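Local coordinates for hypothetical protein DUF871 (Enterococcus faecalis, PDB 2P0O) that has no established function but is probably a 6-phospho-N-acetylmuramidase, built from a TIM barrel followed by a cyclophilin-like domain, at residues N146-P149 and G154-T157; S8-E13 and Q183-I188; K25-G30 and E62-M67; I102-M107 and L125-E130; R300-V305 and K341-L346. One frame throughout, in Å; residues are numbered along the deposited sequence.

Contact 1. Residues N146-P149 and G154-T157; sequences NYYP and GIGT
Tyr148 and Gly154 bring their CA atoms to 5.5 Å at the closest approach of two irregular backbones, and no hydrogen bond joins them. They belong to one loop that turns back on itself, with four residues between the segments. Tyr148 does the bridging. Its CG lies anti to the carbonyl carbon (chi1 -60°), which swings the ring toward 154-157 and lays it along that backbone. The near part of the ring rests on bare backbone, Tyr148 CD2 being 3.7 Å from Gly154 CA. Further out the ring runs against the CG2 branch of Ile155, the two side chains crossing at about a right angle: that methyl sits 3.7 Å from Tyr148 CZ and 3.4 Å from Tyr148 OH. Contact with the hydroxyl is therefore van der Waals in kind. Polar links to the 190s tie the loop down: Tyr148 O accepts from Arg199, while Gly154 N donates to Glu196, and Ile155 has backbone bonds with Thr194 and Glu196. The whole contact lies near the surface in the connection from barrel strand 141-144 to helix 157-169, with Gly156 as the N-cap of that helix.

Contact 2. Residues S8-E13 and Q183-I188; sequences SVFLGE and QTRGPI
The guanidinium of Arg185 stacks flat on the ring of Phe10 at the mouth of the TIM barrel, where the loop after the first strand, 4-8, meets the loop after the seventh, 173-178. The two planes are 20° apart and their centres 4.1 Å from each other. The guanidinium is displaced toward the rim, so NE stands over one face of the phenyl and the closest touch is Arg185 CD against Phe10 CE2 at 3.4 Å. Bends at chi2 and chi3 fold the arginine into this pose, letting it slide past Phe10 in the opposite direction while its head reaches on to Glu13. There the carboxylate meets the edge of the guanidinium and closes a salt bridge through NH1. With one face on the phenyl and one edge on Glu13, rotation of the head group is probably restricted, and the carboxylate should help to balance its charge.

The next shell positions the two loops. Arg185 N donates to Asp223 OD1, and Phe10 also rests on Pro224, so the loop following the eighth strand, 218-221, supports both partners. Val9 O accepts from Thr36 OG1 on the second strand, and Leu11 O from Arg51 NH1. Loops at this end of a TIM barrel usually surround the active site, though no substrate is present here. In the salt bridge itself, Arg185 NH1 donates to the syn lone pair of Glu13 OE1 over 2.8 Å, with an N-H...O angle of 162° and the oxygen only 5° out of the guanidinium plane.

Contact 3. Residues K25-G30 and E62-M67; sequences KMKALG and EKMKIM
Lys27 reaches from its helix across the end of another, where Glu62, Lys63 and Met64 lead into a strand. Lys27 CB touches Glu62 CG at 3.8 Å on one hand and the selenium of Met64, present as selenomethionine, at 4.0 Å on the other. Lys27 CG, placed anti to the backbone N (chi1 170°), passes Glu62 OE2 at 3.7 Å. The chain then bends at chi2 and runs straight: Lys27 CD packs on Met64 CG at 3.8 Å and passes Glu62 O at 3.4 Å, and Lys27 CE comes to 3.1 Å from that same oxygen. At the tip, Lys27 NZ donates to Lys63 O over 2.9 Å, approaching from above the carbonyl plane rather than along a lone pair. The same ammonium makes a salt bridge with Asp32 OD1, so a backbone oxygen and a carboxylate both hold it. The Glu62 carboxylate, by contrast, meets the aliphatic part of the lysine; its OE2 is 6.6 Å from Lys27 NZ. Both helices end in Schellman motifs, with Gly30 and Lys63 as the C-prime residues at positive phi. Helices 17-28 and 48-62 thus meet at their C-terminal ends on the outside of the barrel. Strand 65-70 continues inward from here and pairs with strand 33-38, while Met64 also packs on Ile7 of strand 4-8.

Contact 4. Residues I102-M107 and L125-E130; sequences ITIEQM and LEEVAE
Ile104 and Glu130 are the closest backbone pair, CA atoms 6.8 Å apart, where the first turn of one helix faces the side of another. Ile104 supplies the apolar side chain between two glutamates. The Ile104 CD1 methyl rests on Glu127 CB at 3.8 Å, while CG2 lies 3.6 Å from Glu130 CG. Glu130 reaches across it at a slant: with CG opposite the backbone N (chi1 -172°) and the chain fully extended, its carboxylate is carried past the isoleucine, bringing OE1 within 3.5 Å of Ile104 CB. Glu130 OE2 accepts from a water at 2.6 Å that in turn takes the N-H of Glu105, one of the amides at the helix start. Glu130 is thus linked indirectly to the positive end of that helix, which probably suits its charge. Thr103 is the N-cap and forms a capping box with Gln106: Gln106 N donates to Thr103 OG1 at 3.0 Å, and Thr103 N to Gln106 OE1 at 2.7 Å. Glu127 OE1 turns to Thr124 N, at the start of its own helix. Helices 104-111 and 125-133 lie outside the barrel, with strand 115-119 joining them in sequence; Leu131 of helix 125-133 touches both Ile104 and Met107.

Contact 5. Residues R300-V305 and K341-L346; sequences RPVGTV and KDQTIL
A type II beta turn, Pro301 to Thr304, leads into strand 304-308 of the cyclophilin-like C-terminal domain, and its two central residues, Val302 and Gly303, face Gln343 and Leu346. Pro301 O closes the turn from two directions, accepting Thr304 N at 3.0 Å and Thr304 OG1 at 2.7 Å. Gly303 takes the third position with phi 103°, a conformation awkward for a residue with a side chain. It is also the place where the other segment comes close: Leu346 CD1 packs on Gly303 CA at 3.9 Å, with a looser touch of the same methyl on Val302 CG2 at 4.4 Å.

Gln343 stretches out beyond CG and lays its amide next to the middle peptide of the turn, crossing Val302 obliquely. Gln343 OE1 stands 3.8 Å from Val302 CG1 and 3.6 Å from Val302 O, while NE2 is no closer than 3.7 Å to that carbonyl. The amide therefore packs against the turn without bonding to it. Its NE2 instead donates to Ile338 O, and Val302 O accepts from Arg337 NH2, so Arg337, the last residue of strand 332-337, and Ile338 just beyond it hold the two facing groups. Ile338 also has a backbone bond with Gly303. Ile345 packs on Phe204 and Ala205 of helix 203-212, and Ile345 and Leu346 both touch strand 242-247. Segment 341-346 thus lies between the barrel domain and the turn that leads into inner strand 304-308 of the four-stranded antiparallel sheet.

In the fold
Four of the contacts belong to the TIM barrel and the fifth to the cyclophilin-like domain. Contact 2 joins the loops after the first and seventh strands, so along the chain it encloses contacts 3, 4 and 1, which follow one another in that order; contact 5 comes last. Contacts 1 and 2, with centres 17 Å apart, touch through Tyr147 OH against Phe10 CE2 and Pro149 O against Ile188 CB, linking loops that follow three of the strands. Contacts 3 and 4 each join neighbouring helices on the outside of the barrel, their centres 30 Å apart. Contact 5 is 46 Å from contact 4, centre to centre, reflecting the elongated two-domain chain.

Contact 1. Residues N146-P149 and G154-T157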
# COMPACT_ATOMS: atom_id res chain seq x y z
N ASN A 146 -12.24 3.77 6.74
CA ASN A 146 -12.24 2.63 7.59
C ASN A 146 -11.63 1.44 6.89
O ASN A 146 -11.34 1.50 5.69
CB ASN A 146 -13.68 2.31 7.95
CG ASN A 146 -14.31 3.40 8.80
OD1 ASN A 146 -13.65 4.04 9.60
ND2 ASN A 146 -15.63 3.56 8.66
N TYR A 147 -11.44 0.35 7.64
CA TYR A 147 -11.15 -0.97 7.04
C TYR A 147 -12.24 -1.98 7.36
O TYR A 147 -13.10 -1.73 8.20
CB TYR A 147 -9.77 -1.50 7.42
CG TYR A 147 -9.48 -1.51 8.90
CD1 TYR A 147 -10.12 -2.40 9.74
CD2 TYR A 147 -8.55 -0.63 9.45
CE1 TYR A 147 -9.87 -2.42 11.12
CE2 TYR A 147 -8.29 -0.63 10.82
CZ TYR A 147 -8.95 -1.55 11.64
OH TYR A 147 -8.70 -1.59 12.99
N TYR A 148 -12.21 -3.11 6.68
CA TYR A 148 -13.37 -3.99 6.69
C TYR A 148 -12.95 -5.41 6.90
O TYR A 148 -12.59 -6.08 5.93
CB TYR A 148 -14.18 -3.80 5.38
CG TYR A 148 -14.65 -2.39 5.26
CD1 TYR A 148 -15.85 -1.96 5.88
CD2 TYR A 148 -13.88 -1.44 4.62
CE1 TYR A 148 -16.25 -0.62 5.82
CE2 TYR A 148 -14.28 -0.11 4.56
CZ TYR A 148 -15.44 0.29 5.16
OH TYR A 148 -15.80 1.62 5.05
N PRO A 149 -12.99 -5.90 8.17
CA PRO A 149 -12.65 -7.29 8.50
C PRO A 149 -13.54 -8.32 7.80
O PRO A 149 -13.05 -9.39 7.43
CB PRO A 149 -12.88 -7.39 10.02
CG PRO A 149 -12.83 -5.98 10.54
CD PRO A 149 -13.44 -5.16 9.37
N GLY A 154 -16.25 -4.24 2.11
CA GLY A 154 -15.43 -3.10 1.70
C GLY A 154 -16.14 -2.24 0.66
O GLY A 154 -17.10 -2.69 -0.02
N ILE A 155 -15.67 -0.99 0.56
CA ILE A 155 -16.31 -0.01 -0.28
C ILE A 155 -15.89 -0.22 -1.72
O ILE A 155 -14.91 -0.92 -2.00
CB ILE A 155 -15.96 1.42 0.19
CG1 ILE A 155 -14.52 1.78 -0.13
CG2 ILE A 155 -16.21 1.55 1.72
CD1 ILE A 155 -14.10 3.19 0.45
N GLY A 156 -16.67 0.37 -2.63
CA GLY A 156 -16.43 0.27 -4.07
C GLY A 156 -15.65 1.45 -4.59
O GLY A 156 -15.59 2.51 -3.94
N THR A 157 -15.04 1.28 -5.76
CA THR A 157 -14.12 2.29 -6.31
C THR A 157 -14.82 3.64 -6.58
O THR A 157 -14.26 4.71 -6.30
CB THR A 157 -13.43 1.75 -7.59
OG1 THR A 157 -12.55 0.69 -7.21
CG2 THR A 157 -12.62 2.86 -8.31

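Contact 2. Residues S8-E13 and Q183-I188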
# COMPACT_ATOMS: atom_id res chain seq x y z
N SER A 8 0.06 -0.27 10.56
CA SER A 8 -0.77 -0.34 11.76
C SER A 8 -0.07 -1.14 12.84
O SER A 8 0.71 -2.04 12.55
CB SER A 8 -2.13 -0.97 11.46
OG SER A 8 -2.84 -0.13 10.56
N VAL A 9 -0.32 -0.76 14.08
CA VAL A 9 0.19 -1.48 15.23
C VAL A 9 -0.98 -1.70 16.16
O VAL A 9 -1.84 -0.84 16.29
CB VAL A 9 1.32 -0.71 15.91
CG1 VAL A 9 1.70 -1.37 17.23
CG2 VAL A 9 2.54 -0.65 14.99
N PHE A 10 -1.05 -2.88 16.76
CA PHE A 10 -2.17 -3.29 17.62
C PHE A 10 -1.69 -3.39 19.06
O PHE A 10 -0.89 -4.26 19.41
CB PHE A 10 -2.78 -4.59 17.10
CG PHE A 10 -3.45 -4.44 15.76
CD1 PHE A 10 -2.70 -4.47 14.58
CD2 PHE A 10 -4.82 -4.17 15.68
CE1 PHE A 10 -3.32 -4.27 13.32
CE2 PHE A 10 -5.44 -3.98 14.43
CZ PHE A 10 -4.72 -4.05 13.27
N LEU A 11 -2.15 -2.44 19.88
CA LEU A 11 -1.69 -2.35 21.26
C LEU A 11 -2.54 -3.14 22.24
O LEU A 11 -2.38 -2.99 23.45
CB LEU A 11 -1.58 -0.89 21.70
CG LEU A 11 -0.59 -0.04 20.89
CD1 LEU A 11 -0.51 1.36 21.48
CD2 LEU A 11 0.78 -0.71 20.89
N GLY A 12 -3.45 -3.96 21.71
CA GLY A 12 -4.25 -4.89 22.50
C GLY A 12 -3.39 -6.06 22.97
O GLY A 12 -3.84 -6.93 23.72
N GLU A 13 -2.15 -6.05 22.53
CA GLU A 13 -1.17 -7.06 22.93
C GLU A 13 0.16 -6.37 23.28
O GLU A 13 0.39 -5.22 22.88
CB GLU A 13 -1.03 -8.09 21.79
CG GLU A 13 -2.24 -9.10 21.64
CD GLU A 13 -3.22 -8.78 20.47
OE1 GLU A 13 -2.82 -8.15 19.45
OE2 GLU A 13 -4.40 -9.21 20.57
N GLN A 183 1.10 -11.36 9.08
CA GLN A 183 0.16 -11.55 10.17
C GLN A 183 -1.13 -10.77 9.98
O GLN A 183 -1.13 -9.53 10.09
CB GLN A 183 0.76 -11.08 11.49
CG GLN A 183 1.17 -12.16 12.42
CD GLN A 183 1.60 -11.58 13.77
OE1 GLN A 183 2.80 -11.49 14.07
NE2 GLN A 183 0.62 -11.12 14.56
N THR A 184 -2.22 -11.49 9.74
CA THR A 184 -3.52 -10.85 9.56
C THR A 184 -4.26 -10.76 10.90
O THR A 184 -4.07 -11.60 11.77
CB THR A 184 -4.38 -11.57 8.50
OG1 THR A 184 -4.48 -12.96 8.85
CG2 THR A 184 -3.74 -11.44 7.12
N ARG A 185 -5.07 -9.72 11.05
CA ARG A 185 -5.81 -9.49 12.29
C ARG A 185 -7.01 -10.44 12.35
O ARG A 185 -7.72 -10.62 11.35
CB ARG A 185 -6.26 -8.01 12.37
CG ARG A 185 -7.34 -7.66 13.41
CD ARG A 185 -6.89 -7.03 14.74
NE ARG A 185 -5.66 -7.60 15.29
CZ ARG A 185 -5.31 -7.59 16.59
NH1 ARG A 185 -4.15 -8.13 16.94
NH2 ARG A 185 -6.10 -7.07 17.53
N GLY A 186 -7.20 -11.06 13.52
CA GLY A 186 -8.38 -11.85 13.84
C GLY A 186 -9.58 -10.96 14.06
O GLY A 186 -9.47 -9.71 14.05
N PRO A 187 -10.76 -11.57 14.28
CA PRO A 187 -11.04 -13.00 14.36
C PRO A 187 -11.30 -13.69 13.00
O PRO A 187 -11.32 -14.93 12.94
CB PRO A 187 -12.28 -13.05 15.27
CG PRO A 187 -12.99 -11.76 14.98
CD PRO A 187 -11.98 -10.77 14.46
N ILE A 188 -11.46 -12.91 11.93
CA ILE A 188 -11.76 -13.46 10.61
C ILE A 188 -10.52 -13.77 9.77
O ILE A 188 -10.55 -14.70 8.99
CB ILE A 188 -12.78 -12.60 9.79
CG1 ILE A 188 -14.01 -12.19 10.63
CG2 ILE A 188 -13.22 -13.33 8.48
CD1 ILE A 188 -14.73 -13.35 11.34

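Contact 3. Residues K25-G30 and E62-M67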
# COMPACT_ATOMS: atom_id res chain seq x y z
N LYS A 25 12.13 -1.91 10.15
CA LYS A 25 12.29 -2.30 8.75
C LYS A 25 11.36 -1.52 7.83
O LYS A 25 11.76 -1.10 6.76
CB LYS A 25 12.03 -3.78 8.56
CG LYS A 25 13.25 -4.61 8.79
CD LYS A 25 12.91 -6.09 8.73
CE LYS A 25 14.12 -6.88 9.19
NZ LYS A 25 13.83 -8.32 9.00
N MSE A 26 10.11 -1.33 8.26
CA MSE A 26 9.13 -0.62 7.44
C MSE A 26 9.58 0.83 7.21
O MSE A 26 9.51 1.33 6.08
CB MSE A 26 7.73 -0.73 8.03
CG MSE A 26 7.17 -2.16 7.94
SE MSE A 26 7.04 -2.83 6.07
CE MSE A 26 5.22 -2.23 5.67
N LYS A 27 10.06 1.49 8.26
CA LYS A 27 10.66 2.81 8.11
C LYS A 27 11.77 2.84 7.04
O LYS A 27 11.73 3.68 6.15
CB LYS A 27 11.20 3.34 9.44
CG LYS A 27 12.03 4.60 9.29
CD LYS A 27 11.14 5.79 9.05
CE LYS A 27 11.97 7.05 8.87
NZ LYS A 27 11.05 8.21 8.75
N ALA A 28 12.74 1.92 7.13
CA ALA A 28 13.77 1.81 6.09
C ALA A 28 13.21 1.46 4.69
O ALA A 28 13.87 1.66 3.67
CB ALA A 28 14.88 0.83 6.50
N LEU A 29 11.99 0.95 4.63
CA LEU A 29 11.39 0.65 3.34
C LEU A 29 10.55 1.81 2.81
O LEU A 29 9.84 1.64 1.83
CB LEU A 29 10.53 -0.61 3.48
CG LEU A 29 11.07 -2.03 3.23
CD1 LEU A 29 12.56 -2.14 3.14
CD2 LEU A 29 10.47 -3.06 4.20
N GLY A 30 10.59 2.97 3.47
CA GLY A 30 9.81 4.12 3.02
C GLY A 30 8.44 4.36 3.65
O GLY A 30 7.60 5.08 3.10
N GLU A 62 12.47 6.74 15.50
CA GLU A 62 12.41 6.26 14.14
C GLU A 62 11.89 7.36 13.20
O GLU A 62 11.93 7.19 11.99
CB GLU A 62 11.53 5.00 14.13
CG GLU A 62 11.89 3.97 13.10
CD GLU A 62 13.31 3.45 13.20
OE1 GLU A 62 13.82 3.21 14.31
OE2 GLU A 62 13.92 3.25 12.12
N LYS A 63 11.45 8.49 13.76
CA LYS A 63 10.90 9.65 13.02
C LYS A 63 9.67 9.25 12.23
O LYS A 63 9.63 9.34 10.99
CB LYS A 63 11.94 10.34 12.15
CG LYS A 63 12.99 11.10 12.94
CD LYS A 63 14.17 11.38 12.04
CE LYS A 63 15.36 11.93 12.82
NZ LYS A 63 16.58 11.81 11.95
N MSE A 64 8.68 8.80 12.97
CA MSE A 64 7.44 8.32 12.40
C MSE A 64 6.29 8.95 13.15
O MSE A 64 6.39 9.25 14.33
CB MSE A 64 7.36 6.80 12.50
CG MSE A 64 8.45 6.09 11.73
SE MSE A 64 8.32 4.16 12.02
CE MSE A 64 6.93 3.65 10.73
N LYS A 65 5.20 9.14 12.44
CA LYS A 65 4.02 9.72 13.01
C LYS A 65 3.16 8.63 13.63
O LYS A 65 3.33 7.44 13.31
CB LYS A 65 3.28 10.49 11.92
CG LYS A 65 4.13 11.65 11.40
CD LYS A 65 3.39 12.51 10.40
CE LYS A 65 2.48 13.49 11.11
NZ LYS A 65 1.58 14.15 10.12
N ILE A 66 2.29 9.03 14.56
CA ILE A 66 1.32 8.13 15.16
C ILE A 66 -0.05 8.79 15.23
O ILE A 66 -0.25 9.79 15.92
CB ILE A 66 1.68 7.69 16.60
CG1 ILE A 66 3.06 7.02 16.68
CG2 ILE A 66 0.63 6.74 17.12
CD1 ILE A 66 3.48 6.65 18.12
N MSE A 67 -1.00 8.22 14.50
CA MSE A 67 -2.37 8.62 14.59
C MSE A 67 -3.02 7.61 15.53
O MSE A 67 -2.93 6.39 15.30
CB MSE A 67 -2.99 8.62 13.18
CG MSE A 67 -4.53 8.67 13.09
SE MSE A 67 -5.22 10.30 13.94
CE MSE A 67 -4.47 11.71 12.81

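Contact 4. Residues I102-M107 and L125-E130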
# COMPACT_ATOMS: atom_id res chain seq x y z
N ILE A 102 -16.13 13.84 21.71
CA ILE A 102 -15.40 15.10 21.54
C ILE A 102 -16.17 15.97 20.55
O ILE A 102 -16.61 15.49 19.51
CB ILE A 102 -13.91 14.85 21.06
CG1 ILE A 102 -13.06 14.18 22.16
CG2 ILE A 102 -13.24 16.13 20.56
CD1 ILE A 102 -13.06 14.86 23.54
N THR A 103 -16.33 17.25 20.87
CA THR A 103 -17.02 18.15 19.95
C THR A 103 -16.15 18.59 18.77
O THR A 103 -14.91 18.57 18.84
CB THR A 103 -17.56 19.40 20.65
OG1 THR A 103 -16.48 20.27 20.98
CG2 THR A 103 -18.32 19.03 21.92
N ILE A 104 -16.83 18.98 17.70
CA ILE A 104 -16.21 19.57 16.52
C ILE A 104 -15.35 20.77 16.94
O ILE A 104 -14.25 20.98 16.41
CB ILE A 104 -17.28 19.98 15.48
CG1 ILE A 104 -17.97 18.75 14.87
CG2 ILE A 104 -16.69 20.86 14.39
CD1 ILE A 104 -17.11 17.90 13.96
N GLU A 105 -15.87 21.53 17.90
CA GLU A 105 -15.19 22.69 18.45
C GLU A 105 -13.87 22.37 19.15
O GLU A 105 -12.87 23.07 18.96
CB GLU A 105 -16.13 23.44 19.40
CG GLU A 105 -15.54 24.72 19.95
CD GLU A 105 -16.29 25.25 21.16
OE1 GLU A 105 -17.44 24.80 21.40
OE2 GLU A 105 -15.73 26.12 21.86
N GLN A 106 -13.88 21.32 19.98
CA GLN A 106 -12.66 20.85 20.62
C GLN A 106 -11.64 20.45 19.56
O GLN A 106 -10.45 20.77 19.66
CB GLN A 106 -12.96 19.66 21.52
CG GLN A 106 -13.59 20.05 22.85
CD GLN A 106 -14.13 18.85 23.56
OE1 GLN A 106 -14.99 18.14 23.04
NE2 GLN A 106 -13.62 18.59 24.75
N MSE A 107 -12.15 19.76 18.55
CA MSE A 107 -11.36 19.26 17.45
C MSE A 107 -10.70 20.36 16.64
O MSE A 107 -9.54 20.21 16.25
CB MSE A 107 -12.21 18.38 16.56
CG MSE A 107 -12.27 16.95 17.05
SE MSE A 107 -13.41 15.77 15.96
CE MSE A 107 -13.32 16.70 14.24
N LEU A 125 -20.99 17.72 5.40
CA LEU A 125 -20.72 19.10 4.98
C LEU A 125 -20.94 20.12 6.10
O LEU A 125 -20.32 21.19 6.12
CB LEU A 125 -21.56 19.46 3.75
CG LEU A 125 -20.98 20.49 2.76
CD1 LEU A 125 -21.44 20.16 1.33
CD2 LEU A 125 -21.32 21.95 3.11
N GLU A 126 -21.82 19.76 7.05
CA GLU A 126 -22.17 20.60 8.19
C GLU A 126 -21.04 20.65 9.21
O GLU A 126 -20.66 21.72 9.68
CB GLU A 126 -23.43 20.08 8.89
CG GLU A 126 -24.73 20.32 8.13
CD GLU A 126 -24.88 19.43 6.89
OE1 GLU A 126 -24.49 18.23 6.93
OE2 GLU A 126 -25.39 19.95 5.88
N GLU A 127 -20.53 19.47 9.55
CA GLU A 127 -19.41 19.33 10.48
C GLU A 127 -18.16 20.02 9.93
O GLU A 127 -17.45 20.68 10.68
CB GLU A 127 -19.14 17.85 10.76
CG GLU A 127 -20.29 17.14 11.46
CD GLU A 127 -20.14 15.61 11.51
OE1 GLU A 127 -19.71 14.97 10.52
OE2 GLU A 127 -20.49 15.05 12.56
N VAL A 128 -17.92 19.87 8.63
CA VAL A 128 -16.82 20.53 7.94
C VAL A 128 -17.01 22.05 7.98
O VAL A 128 -16.05 22.79 8.14
CB VAL A 128 -16.67 20.04 6.47
CG1 VAL A 128 -15.47 20.69 5.80
CG2 VAL A 128 -16.50 18.56 6.42
N ALA A 129 -18.26 22.50 7.84
CA ALA A 129 -18.59 23.91 7.93
C ALA A 129 -18.41 24.44 9.37
O ALA A 129 -18.15 25.64 9.59
CB ALA A 129 -20.01 24.16 7.42
N GLU A 130 -18.56 23.54 10.35
CA GLU A 130 -18.44 23.94 11.76
C GLU A 130 -16.97 24.10 12.15
O GLU A 130 -16.60 25.02 12.89
CB GLU A 130 -19.15 22.94 12.67
CG GLU A 130 -19.24 23.36 14.12
CD GLU A 130 -19.95 22.34 15.00
OE1 GLU A 130 -20.35 21.26 14.49
OE2 GLU A 130 -20.11 22.61 16.21
O HOH W 1 -19.01 21.68 18.32

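Contact 5. Residues R300-V305 and K341-L346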
# COMPACT_ATOMS: atom_id res chain seq x y z
N ARG A 300 -1.62 -16.83 -25.24
CA ARG A 300 -0.90 -15.90 -24.36
C ARG A 300 -1.82 -15.23 -23.33
O ARG A 300 -2.09 -14.02 -23.42
CB ARG A 300 -0.17 -14.85 -25.21
CG ARG A 300 0.86 -15.47 -26.16
CD ARG A 300 1.34 -14.49 -27.20
NE ARG A 300 0.33 -14.29 -28.24
CZ ARG A 300 0.23 -13.19 -29.00
NH1 ARG A 300 1.08 -12.16 -28.83
NH2 ARG A 300 -0.72 -13.12 -29.93
N PRO A 301 -2.33 -16.02 -22.35
CA PRO A 301 -3.21 -15.38 -21.35
C PRO A 301 -2.50 -14.27 -20.59
O PRO A 301 -1.25 -14.18 -20.63
CB PRO A 301 -3.66 -16.56 -20.44
CG PRO A 301 -2.62 -17.62 -20.64
CD PRO A 301 -2.18 -17.47 -22.10
N VAL A 302 -3.28 -13.41 -19.96
CA VAL A 302 -2.72 -12.27 -19.23
C VAL A 302 -1.51 -12.70 -18.38
O VAL A 302 -1.57 -13.65 -17.62
CB VAL A 302 -3.81 -11.47 -18.41
CG1 VAL A 302 -4.58 -12.38 -17.44
CG2 VAL A 302 -3.16 -10.30 -17.66
N GLY A 303 -0.40 -12.01 -18.57
CA GLY A 303 0.81 -12.26 -17.77
C GLY A 303 1.86 -13.05 -18.51
O GLY A 303 2.96 -13.19 -18.03
N THR A 304 1.51 -13.55 -19.69
CA THR A 304 2.41 -14.34 -20.51
C THR A 304 3.62 -13.52 -20.98
O THR A 304 3.47 -12.43 -21.55
CB THR A 304 1.67 -15.07 -21.69
OG1 THR A 304 0.70 -16.00 -21.16
CG2 THR A 304 2.65 -15.88 -22.55
N VAL A 305 4.81 -14.05 -20.70
CA VAL A 305 6.07 -13.47 -21.18
C VAL A 305 6.51 -14.15 -22.47
O VAL A 305 6.67 -15.38 -22.54
CB VAL A 305 7.19 -13.62 -20.13
CG1 VAL A 305 8.44 -12.86 -20.54
CG2 VAL A 305 6.69 -13.18 -18.75
N LYS A 341 -0.12 -14.11 -8.22
CA LYS A 341 -0.07 -13.11 -7.16
C LYS A 341 0.56 -11.77 -7.62
O LYS A 341 0.24 -10.72 -7.06
CB LYS A 341 0.64 -13.69 -5.91
CG LYS A 341 1.30 -12.66 -4.95
CD LYS A 341 0.37 -12.18 -3.80
CE LYS A 341 1.16 -11.68 -2.58
NZ LYS A 341 0.29 -11.43 -1.32
N ASP A 342 1.41 -11.79 -8.63
CA ASP A 342 2.02 -10.54 -9.07
C ASP A 342 1.30 -9.87 -10.22
O ASP A 342 1.61 -8.74 -10.60
CB ASP A 342 3.52 -10.72 -9.38
CG ASP A 342 4.34 -10.94 -8.12
OD1 ASP A 342 3.84 -10.62 -7.01
OD2 ASP A 342 5.48 -11.46 -8.21
N GLN A 343 0.28 -10.53 -10.74
CA GLN A 343 -0.39 -9.97 -11.91
C GLN A 343 -1.12 -8.64 -11.69
O GLN A 343 -1.37 -7.93 -12.64
CB GLN A 343 -1.32 -11.02 -12.53
CG GLN A 343 -0.51 -12.07 -13.32
CD GLN A 343 -1.38 -13.14 -13.93
OE1 GLN A 343 -2.51 -12.88 -14.28
NE2 GLN A 343 -0.85 -14.34 -14.08
N THR A 344 -1.50 -8.30 -10.46
CA THR A 344 -2.08 -6.97 -10.23
C THR A 344 -1.03 -5.84 -10.28
O THR A 344 -1.37 -4.67 -10.21
CB THR A 344 -2.83 -6.87 -8.91
OG1 THR A 344 -1.97 -7.29 -7.84
CG2 THR A 344 -4.13 -7.73 -8.95
N ILE A 345 0.24 -6.18 -10.37
CA ILE A 345 1.29 -5.17 -10.56
C ILE A 345 1.31 -4.70 -12.02
O ILE A 345 1.63 -3.53 -12.31
CB ILE A 345 2.68 -5.74 -10.17
CG1 ILE A 345 2.67 -6.12 -8.69
CG2 ILE A 345 3.81 -4.74 -10.51
CD1 ILE A 345 3.85 -7.06 -8.27
N LEU A 346 0.94 -5.60 -12.93
CA LEU A 346 1.00 -5.28 -14.38
C LEU A 346 0.34 -3.99 -14.84
O LEU A 346 0.95 -3.30 -15.61
CB LEU A 346 0.53 -6.45 -15.30
CG LEU A 346 1.31 -7.77 -15.16
CD1 LEU A 346 0.56 -8.92 -15.84
CD2 LEU A 346 2.76 -7.60 -15.71